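Local coordinates for aluminum resistance protein (Clostridium novyi, PDB 3I16) that probably cleaves carbon-sulfur bonds with the help of pyridoxal 5'-phosphate, as a lyase of the methionine gamma-lyase family linked to aluminium resistance, at residues Arg184-Ile196 and Glu321-Ile334. Residues are numbered along the deposited sequence; the frame is centred on the assembly and turned at random. Where two conformers were deposited one is given.
Sequences RSTGYGWRRALLI and EVMPKYDEKRSDII
Met323, a selenomethionine on strand 321-323, can be followed atom by atom across Trp190. Its CB sits over the six-membered ring of Trp190, 3.4 Å from the centroid and 4° off the normal, a CH-pi contact over the face. CG, anti to the backbone N (chi1 166°), leaves the ring for the backbone N of Arg191. SE then lies beside Arg192 CG and above the five-membered ring of Trp190, a distant Met-aromatic contact. Bends at chi2 and chi3 bring CE back to the indole, 3.8 Å from Trp190 NE1, and the chain arches over the ring. Lys338 adds a cation-pi contact to Trp190.

A bend at chi3 turns the Arg192 guanidinium so that it is met at its edge by Lys329 O and over one face by Glu328. In the plane, NH2 donates to a lone pair of Lys329 O at 2.8 Å, and water 1 links NE to the same carbonyl. Glu328 OE1 lies 3.5 Å from Arg192 NE, making a salt bridge of charge alone; Lys325 N holds its other oxygen, OE2.

Deeper in, Arg184 NE donates to Ser331 OG (2.8 Å, 152°) nearly in the guanidinium plane, while NH1 makes a salt bridge to Glu229 and a hydrogen bond to Asn219. Ser185, a residue of the pyridoxal-phosphate pocket, donates through OG to Asp332 OD2 at 2.8 Å from above the carboxylate plane. Asp332 OD1 closes an Asx turn with Ile334 N.

Indole-thioether packing and the Arg192 bonds thus form the outer part, hydrogen bonds of Arg184 and Ser185 to the facing segment the buried part, and Asp332 is placed as a second-shell residue that could orient the hydroxyl of Ser185 beside the cofactor.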
ATOM      1  N   ARG B 184       6.676  32.659   7.831  1.00 15.35           N
ATOM      2  CA  ARG B 184       6.917  33.154   6.479  1.00 15.97           C
ATOM      3  C   ARG B 184       5.624  33.587   5.780  1.00 18.47           C
ATOM      4  O   ARG B 184       5.520  34.724   5.286  1.00 18.03           O
ATOM      5  CB  ARG B 184       7.631  32.085   5.662  1.00 15.18           C
ATOM      6  CG  ARG B 184       7.980  32.515   4.274  1.00 13.17           C
ATOM      7  CD  ARG B 184       8.825  31.513   3.601  1.00 15.64           C
ATOM      8  NE  ARG B 184       9.207  31.935   2.252  1.00 11.57           N
ATOM      9  CZ  ARG B 184      10.023  31.238   1.468  1.00 16.09           C
ATOM     10  NH1 ARG B 184      10.571  30.106   1.895  1.00 17.13           N
ATOM     11  NH2 ARG B 184      10.300  31.672   0.256  1.00 17.62           N
ATOM     12  N   SER B 185       4.649  32.683   5.746  1.00 19.03           N
ATOM     13  CA  SER B 185       3.354  32.925   5.099  1.00 20.79           C
ATOM     14  C   SER B 185       2.465  33.775   6.000  1.00 23.79           C
ATOM     15  O   SER B 185       2.616  33.765   7.219  1.00 22.51           O
ATOM     16  CB  SER B 185       2.676  31.584   4.792  1.00 21.54           C
ATOM     17  OG  SER B 185       1.435  31.760   4.146  1.00 23.41           O
ATOM     18  N   THR B 186       1.511  34.492   5.416  1.00 25.96           N
ATOM     19  CA  THR B 186       0.667  35.378   6.211  1.00 27.32           C
ATOM     20  C   THR B 186      -0.471  34.713   6.961  1.00 25.98           C
ATOM     21  O   THR B 186      -1.007  35.311   7.891  1.00 25.24           O
ATOM     22  CB  THR B 186       0.041  36.478   5.339  1.00 30.46           C
ATOM     23  OG1 THR B 186      -0.851  35.874   4.395  1.00 36.89           O
ATOM     24  CG2 THR B 186       1.132  37.249   4.597  1.00 31.90           C
ATOM     25  N   GLY B 187      -0.875  33.507   6.576  1.00 26.53           N
ATOM     26  CA  GLY B 187      -2.028  32.883   7.232  1.00 27.71           C
ATOM     27  C   GLY B 187      -3.290  33.654   6.864  1.00 28.49           C
ATOM     28  O   GLY B 187      -3.392  34.183   5.744  1.00 29.01           O
ATOM     29  N   TYR B 188      -4.242  33.754   7.787  1.00 27.88           N
ATOM     30  CA  TYR B 188      -5.451  34.522   7.520  1.00 27.96           C
ATOM     31  C   TYR B 188      -5.275  35.994   7.882  1.00 29.77           C
ATOM     32  O   TYR B 188      -5.911  36.499   8.814  1.00 32.77           O
ATOM     33  CB  TYR B 188      -6.686  33.941   8.229  1.00 29.51           C
ATOM     34  CG  TYR B 188      -7.132  32.558   7.768  1.00 31.42           C
ATOM     35  CD1 TYR B 188      -7.093  32.197   6.423  1.00 30.99           C
ATOM     36  CD2 TYR B 188      -7.673  31.645   8.672  1.00 38.33           C
ATOM     37  CE1 TYR B 188      -7.520  30.964   5.998  1.00 26.60           C
ATOM     38  CE2 TYR B 188      -8.111  30.388   8.251  1.00 38.30           C
ATOM     39  CZ  TYR B 188      -8.023  30.058   6.909  1.00 35.78           C
ATOM     40  OH  TYR B 188      -8.447  28.831   6.470  1.00 32.20           O
ATOM     41  N   GLY B 189      -4.434  36.696   7.133  1.00 29.17           N
ATOM     42  CA  GLY B 189      -4.213  38.120   7.373  1.00 28.02           C
ATOM     43  C   GLY B 189      -4.487  38.908   6.111  1.00 27.77           C
ATOM     44  O   GLY B 189      -5.262  38.481   5.242  1.00 27.73           O
ATOM     45  N   TRP B 190      -3.849  40.069   6.015  1.00 23.77           N
ATOM     46  CA  TRP B 190      -3.970  40.926   4.857  1.00 23.78           C
ATOM     47  C   TRP B 190      -2.672  41.711   4.833  1.00 23.65           C
ATOM     48  O   TRP B 190      -2.608  42.873   5.226  1.00 20.20           O
ATOM     49  CB  TRP B 190      -5.203  41.818   4.960  1.00 24.17           C
ATOM     50  CG  TRP B 190      -5.424  42.691   3.764  1.00 22.99           C
ATOM     51  CD1 TRP B 190      -5.078  44.003   3.636  1.00 22.94           C
ATOM     52  CD2 TRP B 190      -6.042  42.319   2.522  1.00 16.26           C
ATOM     53  NE1 TRP B 190      -5.457  44.476   2.405  1.00 18.74           N
ATOM     54  CE2 TRP B 190      -6.045  43.459   1.700  1.00 21.02           C
ATOM     55  CE3 TRP B 190      -6.604  41.140   2.035  1.00 14.96           C
ATOM     56  CZ2 TRP B 190      -6.585  43.454   0.420  1.00 17.44           C
ATOM     57  CZ3 TRP B 190      -7.130  41.136   0.756  1.00 18.95           C
ATOM     58  CH2 TRP B 190      -7.113  42.280  -0.035  1.00 16.44           C
ATOM     59  N   ARG B 191      -1.632  41.018   4.391  1.00 23.40           N
ATOM     60  CA  ARG B 191      -0.290  41.545   4.338  1.00 25.03           C
ATOM     61  C   ARG B 191       0.513  40.599   3.462  1.00 23.89           C
ATOM     62  O   ARG B 191       0.097  39.470   3.199  1.00 22.35           O
ATOM     63  CB  ARG B 191       0.323  41.600   5.749  1.00 23.98           C
ATOM     64  CG  ARG B 191       0.419  40.221   6.435  1.00 29.74           C
ATOM     65  CD  ARG B 191       1.082  40.302   7.809  1.00 37.13           C
ATOM     66  NE  ARG B 191       1.440  38.997   8.395  1.00 39.67           N
ATOM     67  CZ  ARG B 191       2.474  38.232   8.017  1.00 42.13           C
ATOM     68  NH1 ARG B 191       3.235  38.569   6.994  1.00 38.33           N
ATOM     69  NH2 ARG B 191       2.734  37.079   8.645  1.00 50.34           N
ATOM     70  N   ARG B 192       1.680  41.049   3.041  1.00 22.46           N
ATOM     71  CA  ARG B 192       2.539  40.229   2.203  1.00 22.23           C
ATOM     72  C   ARG B 192       3.319  39.225   3.024  1.00 20.60           C
ATOM     73  O   ARG B 192       3.635  39.486   4.175  1.00 22.09           O
ATOM     74  CB  ARG B 192       3.505  41.122   1.446  1.00 21.92           C
ATOM     75  CG  ARG B 192       2.787  42.060   0.474  1.00 25.21           C
ATOM     76  CD  ARG B 192       3.780  42.992  -0.177  1.00 25.78           C
ATOM     77  NE  ARG B 192       4.773  42.238  -0.938  1.00 22.55           N
ATOM     78  CZ  ARG B 192       5.952  42.702  -1.341  1.00 30.36           C
ATOM     79  NH1 ARG B 192       6.325  43.953  -1.059  1.00 35.86           N
ATOM     80  NH2 ARG B 192       6.774  41.911  -2.023  1.00 26.75           N
ATOM     81  N   ALA B 193       3.613  38.075   2.430  1.00 21.12           N
ATOM     82  CA  ALA B 193       4.443  37.044   3.054  1.00 19.73           C
ATOM     83  C   ALA B 193       5.853  37.592   3.169  1.00 19.60           C
ATOM     84  O   ALA B 193       6.260  38.405   2.326  1.00 18.59           O
ATOM     85  CB  ALA B 193       4.469  35.791   2.190  1.00 17.84           C
ATOM     86  N   LEU B 194       6.615  37.132   4.169  1.00 18.95           N
ATOM     87  CA  LEU B 194       8.006  37.584   4.340  1.00 19.22           C
ATOM     88  C   LEU B 194       8.924  37.028   3.280  1.00 15.97           C
ATOM     89  O   LEU B 194       8.966  35.828   3.053  1.00 16.40           O
ATOM     90  CB  LEU B 194       8.613  37.193   5.691  1.00 19.89           C
ATOM     91  CG  LEU B 194       8.123  37.837   6.969  1.00 21.78           C
ATOM     92  CD1 LEU B 194       9.184  37.566   8.021  1.00 23.38           C
ATOM     93  CD2 LEU B 194       7.920  39.315   6.822  1.00 21.38           C
ATOM     94  N   LEU B 195       9.692  37.910   2.656  1.00 15.72           N
ATOM     95  CA  LEU B 195      10.649  37.505   1.668  1.00 14.18           C
ATOM     96  C   LEU B 195      11.880  36.922   2.389  1.00 14.12           C
ATOM     97  O   LEU B 195      12.089  37.154   3.578  1.00 14.11           O
ATOM     98  CB  LEU B 195      11.056  38.698   0.827  1.00 15.60           C
ATOM     99  CG  LEU B 195       9.955  39.435   0.038  1.00 17.98           C
ATOM    100  CD1 LEU B 195      10.501  40.717  -0.574  1.00 19.50           C
ATOM    101  CD2 LEU B 195       9.350  38.565  -1.032  1.00 15.83           C
ATOM    102  N   ILE B 196      12.699  36.185   1.658  1.00 14.23           N
ATOM    103  CA  ILE B 196      13.932  35.628   2.213  1.00 13.50           C
ATOM    104  C   ILE B 196      14.829  36.737   2.787  1.00 14.91           C
ATOM    105  O   ILE B 196      15.487  36.521   3.823  1.00 14.56           O
ATOM    106  CB  ILE B 196      14.720  34.800   1.159  1.00 13.00           C
ATOM    107  CG1 ILE B 196      13.954  33.528   0.776  1.00 16.15           C
ATOM    108  CG2 ILE B 196      16.171  34.504   1.658  1.00 10.24           C
ATOM    109  CD1 ILE B 196      13.721  32.493   1.918  1.00 13.86           C
ATOM    110  N   GLU B 321     -10.493  44.071  -4.355  1.00 14.74           N
ATOM    111  CA  GLU B 321      -9.184  44.347  -3.796  1.00 14.01           C
ATOM    112  C   GLU B 321      -8.494  43.006  -3.638  1.00 12.08           C
ATOM    113  O   GLU B 321      -9.116  42.020  -3.227  1.00 13.14           O
ATOM    114  CB  GLU B 321      -9.260  45.009  -2.432  1.00 14.38           C
ATOM    115  CG  GLU B 321      -9.684  46.437  -2.415  1.00 24.17           C
ATOM    116  CD  GLU B 321      -9.666  46.985  -0.996  1.00 32.14           C
ATOM    117  OE1 GLU B 321      -8.595  46.932  -0.323  1.00 38.67           O
ATOM    118  OE2 GLU B 321     -10.736  47.446  -0.558  1.00 37.17           O
ATOM    119  N   VAL B 322      -7.203  42.983  -3.920  1.00 10.64           N
ATOM    120  CA  VAL B 322      -6.412  41.763  -3.858  1.00 11.17           C
ATOM    121  C   VAL B 322      -5.109  42.030  -3.108  1.00 12.06           C
ATOM    122  O   VAL B 322      -4.610  43.145  -3.111  1.00 13.53           O
ATOM    123  CB  VAL B 322      -6.104  41.228  -5.280  1.00 11.25           C
ATOM    124  CG1 VAL B 322      -7.413  40.812  -5.987  1.00 11.64           C
ATOM    125  CG2 VAL B 322      -5.325  42.273  -6.116  1.00  7.75           C
HETATM  126  N   MSE B 323      -4.567  40.990  -2.489  1.00 12.42           N
HETATM  127  CA  MSE B 323      -3.329  41.061  -1.718  1.00 12.38           C
HETATM  128  C   MSE B 323      -2.651  39.726  -1.897  1.00 12.34           C
HETATM  129  O   MSE B 323      -3.219  38.706  -1.533  1.00 11.55           O
HETATM  130  CB  MSE B 323      -3.650  41.293  -0.238  1.00 15.17           C
HETATM  131  CG  MSE B 323      -2.490  41.072   0.756  1.00 16.58           C
HETATM  132 SE   MSE B 323      -1.111  42.348   0.473  0.75 17.02          SE
HETATM  133  CE  MSE B 323      -2.020  43.970   0.979  1.00 14.55           C
ATOM    134  N   PRO B 324      -1.471  39.697  -2.520  1.00 13.19           N
ATOM    135  CA  PRO B 324      -0.715  40.802  -3.117  1.00 14.37           C
ATOM    136  C   PRO B 324      -1.177  41.098  -4.547  1.00 12.45           C
ATOM    137  O   PRO B 324      -2.070  40.415  -5.069  1.00 13.34           O
ATOM    138  CB  PRO B 324       0.718  40.275  -3.120  1.00 13.61           C
ATOM    139  CG  PRO B 324       0.566  38.787  -3.223  1.00 15.33           C
ATOM    140  CD  PRO B 324      -0.736  38.415  -2.597  1.00 12.35           C
ATOM    141  N   LYS B 325      -0.562  42.107  -5.161  1.00 11.41           N
ATOM    142  CA  LYS B 325      -0.834  42.481  -6.541  1.00 11.83           C
ATOM    143  C   LYS B 325      -0.040  41.532  -7.446  1.00 11.10           C
ATOM    144  O   LYS B 325       0.894  40.836  -7.000  1.00 11.74           O
ATOM    145  CB  LYS B 325      -0.498  43.946  -6.824  1.00 12.82           C
ATOM    146  CG  LYS B 325      -1.342  44.978  -6.076  1.00 18.95           C
ATOM    147  CD  LYS B 325      -2.771  45.006  -6.542  1.00 24.57           C
ATOM    148  N   TYR B 326      -0.407  41.512  -8.719  1.00 11.31           N
ATOM    149  CA  TYR B 326       0.163  40.555  -9.694  1.00 12.30           C
ATOM    150  C   TYR B 326       1.653  40.712  -9.936  1.00 13.32           C
ATOM    151  O   TYR B 326       2.326  39.744 -10.318  1.00 12.55           O
ATOM    152  CB  TYR B 326      -0.580  40.651 -11.042  1.00 14.11           C
ATOM    153  CG  TYR B 326      -0.174  41.816 -11.906  1.00 13.57           C
ATOM    154  CD1 TYR B 326      -0.676  43.091 -11.661  1.00 17.28           C
ATOM    155  CD2 TYR B 326       0.687  41.643 -12.991  1.00 15.54           C
ATOM    156  CE1 TYR B 326      -0.324  44.165 -12.442  1.00 17.47           C
ATOM    157  CE2 TYR B 326       1.051  42.741 -13.802  1.00 14.52           C
ATOM    158  CZ  TYR B 326       0.541  43.989 -13.509  1.00 16.89           C
ATOM    159  OH  TYR B 326       0.859  45.093 -14.270  1.00 16.64           O
ATOM    160  N   ASP B 327       2.155  41.920  -9.693  1.00 12.78           N
ATOM    161  CA  ASP B 327       3.540  42.243  -9.948  1.00 13.37           C
ATOM    162  C   ASP B 327       4.408  42.432  -8.693  1.00 15.13           C
ATOM    163  O   ASP B 327       5.481  42.996  -8.776  1.00 16.06           O
ATOM    164  CB  ASP B 327       3.627  43.467 -10.861  1.00 15.62           C
ATOM    165  CG  ASP B 327       3.047  44.712 -10.235  1.00 15.93           C
ATOM    166  OD1 ASP B 327       2.328  44.628  -9.206  1.00 16.80           O
ATOM    167  OD2 ASP B 327       3.298  45.781 -10.793  1.00 19.14           O
ATOM    168  N   GLU B 328       3.958  41.964  -7.540  1.00 15.24           N
ATOM    169  CA  GLU B 328       4.774  42.045  -6.340  1.00 15.30           C
ATOM    170  C   GLU B 328       5.552  40.760  -6.168  1.00 16.00           C
ATOM    171  O   GLU B 328       5.130  39.715  -6.639  1.00 17.62           O
ATOM    172  CB  GLU B 328       3.911  42.261  -5.113  1.00 15.98           C
ATOM    173  CG  GLU B 328       2.988  43.427  -5.261  1.00 20.48           C
ATOM    174  CD  GLU B 328       2.427  43.859  -3.947  1.00 27.62           C
ATOM    175  OE1 GLU B 328       3.186  44.452  -3.140  1.00 31.82           O
ATOM    176  OE2 GLU B 328       1.222  43.638  -3.739  1.00 15.38           O
ATOM    177  N   LYS B 329       6.682  40.848  -5.478  1.00 16.75           N
ATOM    178  CA  LYS B 329       7.541  39.700  -5.202  0.50 17.10           C
ATOM    179  C   LYS B 329       6.815  38.838  -4.149  1.00 16.70           C
ATOM    180  O   LYS B 329       6.416  39.349  -3.110  1.00 17.67           O
ATOM    181  CB  LYS B 329       8.881  40.209  -4.660  0.50 18.33           C
ATOM    182  CG  LYS B 329      10.091  39.326  -4.901  0.50 24.82           C
ATOM    183  CD  LYS B 329      11.322  39.951  -4.239  0.50 24.11           C
ATOM    184  CE  LYS B 329      11.448  41.412  -4.602  0.50 25.31           C
ATOM    185  NZ  LYS B 329      12.398  42.149  -3.719  0.50 21.58           N
ATOM    186  N   ARG B 330       6.661  37.550  -4.424  1.00 15.94           N
ATOM    187  CA  ARG B 330       5.954  36.622  -3.552  1.00 17.36           C
ATOM    188  C   ARG B 330       6.848  35.670  -2.795  1.00 16.67           C
ATOM    189  O   ARG B 330       7.858  35.230  -3.325  1.00 18.50           O
ATOM    190  CB  ARG B 330       4.965  35.830  -4.392  1.00 14.41           C
ATOM    191  CG  ARG B 330       3.875  36.732  -4.932  1.00 16.36           C
ATOM    192  CD  ARG B 330       3.099  36.111  -6.055  1.00 16.35           C
ATOM    193  NE  ARG B 330       2.074  37.042  -6.542  1.00 13.65           N
ATOM    194  CZ  ARG B 330       0.766  37.007  -6.278  1.00 11.42           C
ATOM    195  NH1 ARG B 330       0.215  36.058  -5.534  1.00  9.96           N
ATOM    196  NH2 ARG B 330      -0.028  37.949  -6.796  1.00 13.81           N
ATOM    197  N   SER B 331       6.479  35.377  -1.551  1.00 16.59           N
ATOM    198  CA  SER B 331       7.229  34.425  -0.719  1.00 18.37           C
ATOM    199  C   SER B 331       6.369  33.230  -0.327  1.00 18.58           C
ATOM    200  O   SER B 331       6.789  32.399   0.483  1.00 22.46           O
ATOM    201  CB  SER B 331       7.807  35.111   0.515  1.00 20.94           C
ATOM    202  OG  SER B 331       8.998  34.445   0.955  1.00 12.96           O
ATOM    203  N   ASP B 332       5.178  33.132  -0.918  1.00 16.97           N
ATOM    204  CA  ASP B 332       4.296  31.969  -0.739  1.00 17.07           C
ATOM    205  C   ASP B 332       3.325  31.879  -1.930  1.00 16.64           C
ATOM    206  O   ASP B 332       3.289  32.771  -2.789  1.00 16.42           O
ATOM    207  CB  ASP B 332       3.588  31.969   0.631  1.00 16.25           C
ATOM    208  CG  ASP B 332       2.466  32.998   0.742  1.00 17.38           C
ATOM    209  OD1 ASP B 332       1.926  33.456  -0.288  1.00 21.02           O
ATOM    210  OD2 ASP B 332       2.094  33.344   1.881  1.00 17.88           O
ATOM    211  N   ILE B 333       2.526  30.824  -1.978  1.00 18.92           N
ATOM    212  CA  ILE B 333       1.607  30.619  -3.099  1.00 16.83           C
ATOM    213  C   ILE B 333       0.197  31.156  -2.879  1.00 15.82           C
ATOM    214  O   ILE B 333      -0.684  30.926  -3.702  1.00 15.57           O
ATOM    215  CB  ILE B 333       1.518  29.108  -3.505  1.00 16.66           C
ATOM    216  CG1 ILE B 333       0.921  28.239  -2.386  1.00 17.97           C
ATOM    217  CG2 ILE B 333       2.895  28.594  -3.931  1.00 18.30           C
ATOM    218  CD1 ILE B 333       0.460  26.855  -2.859  1.00 14.98           C
ATOM    219  N   ILE B 334      -0.031  31.869  -1.787  1.00 13.22           N
ATOM    220  CA  ILE B 334      -1.394  32.250  -1.442  1.00 14.45           C
ATOM    221  C   ILE B 334      -1.807  33.574  -2.081  1.00 12.55           C
ATOM    222  O   ILE B 334      -0.984  34.478  -2.164  1.00 11.96           O
ATOM    223  CB  ILE B 334      -1.583  32.324   0.092  1.00 15.14           C
ATOM    224  CG1 ILE B 334      -1.269  30.970   0.726  1.00 18.54           C
ATOM    225  CG2 ILE B 334      -3.019  32.717   0.439  1.00 12.64           C
ATOM    226  CD1 ILE B 334      -1.422  30.954   2.236  1.00 23.29           C
TER
HETATM  227  O   HOH W   1       3.710  39.786  -2.041  1.00 33.15           O
HETATM  228  O   HOH W   2       5.806  37.847  -0.476  1.00 21.02           O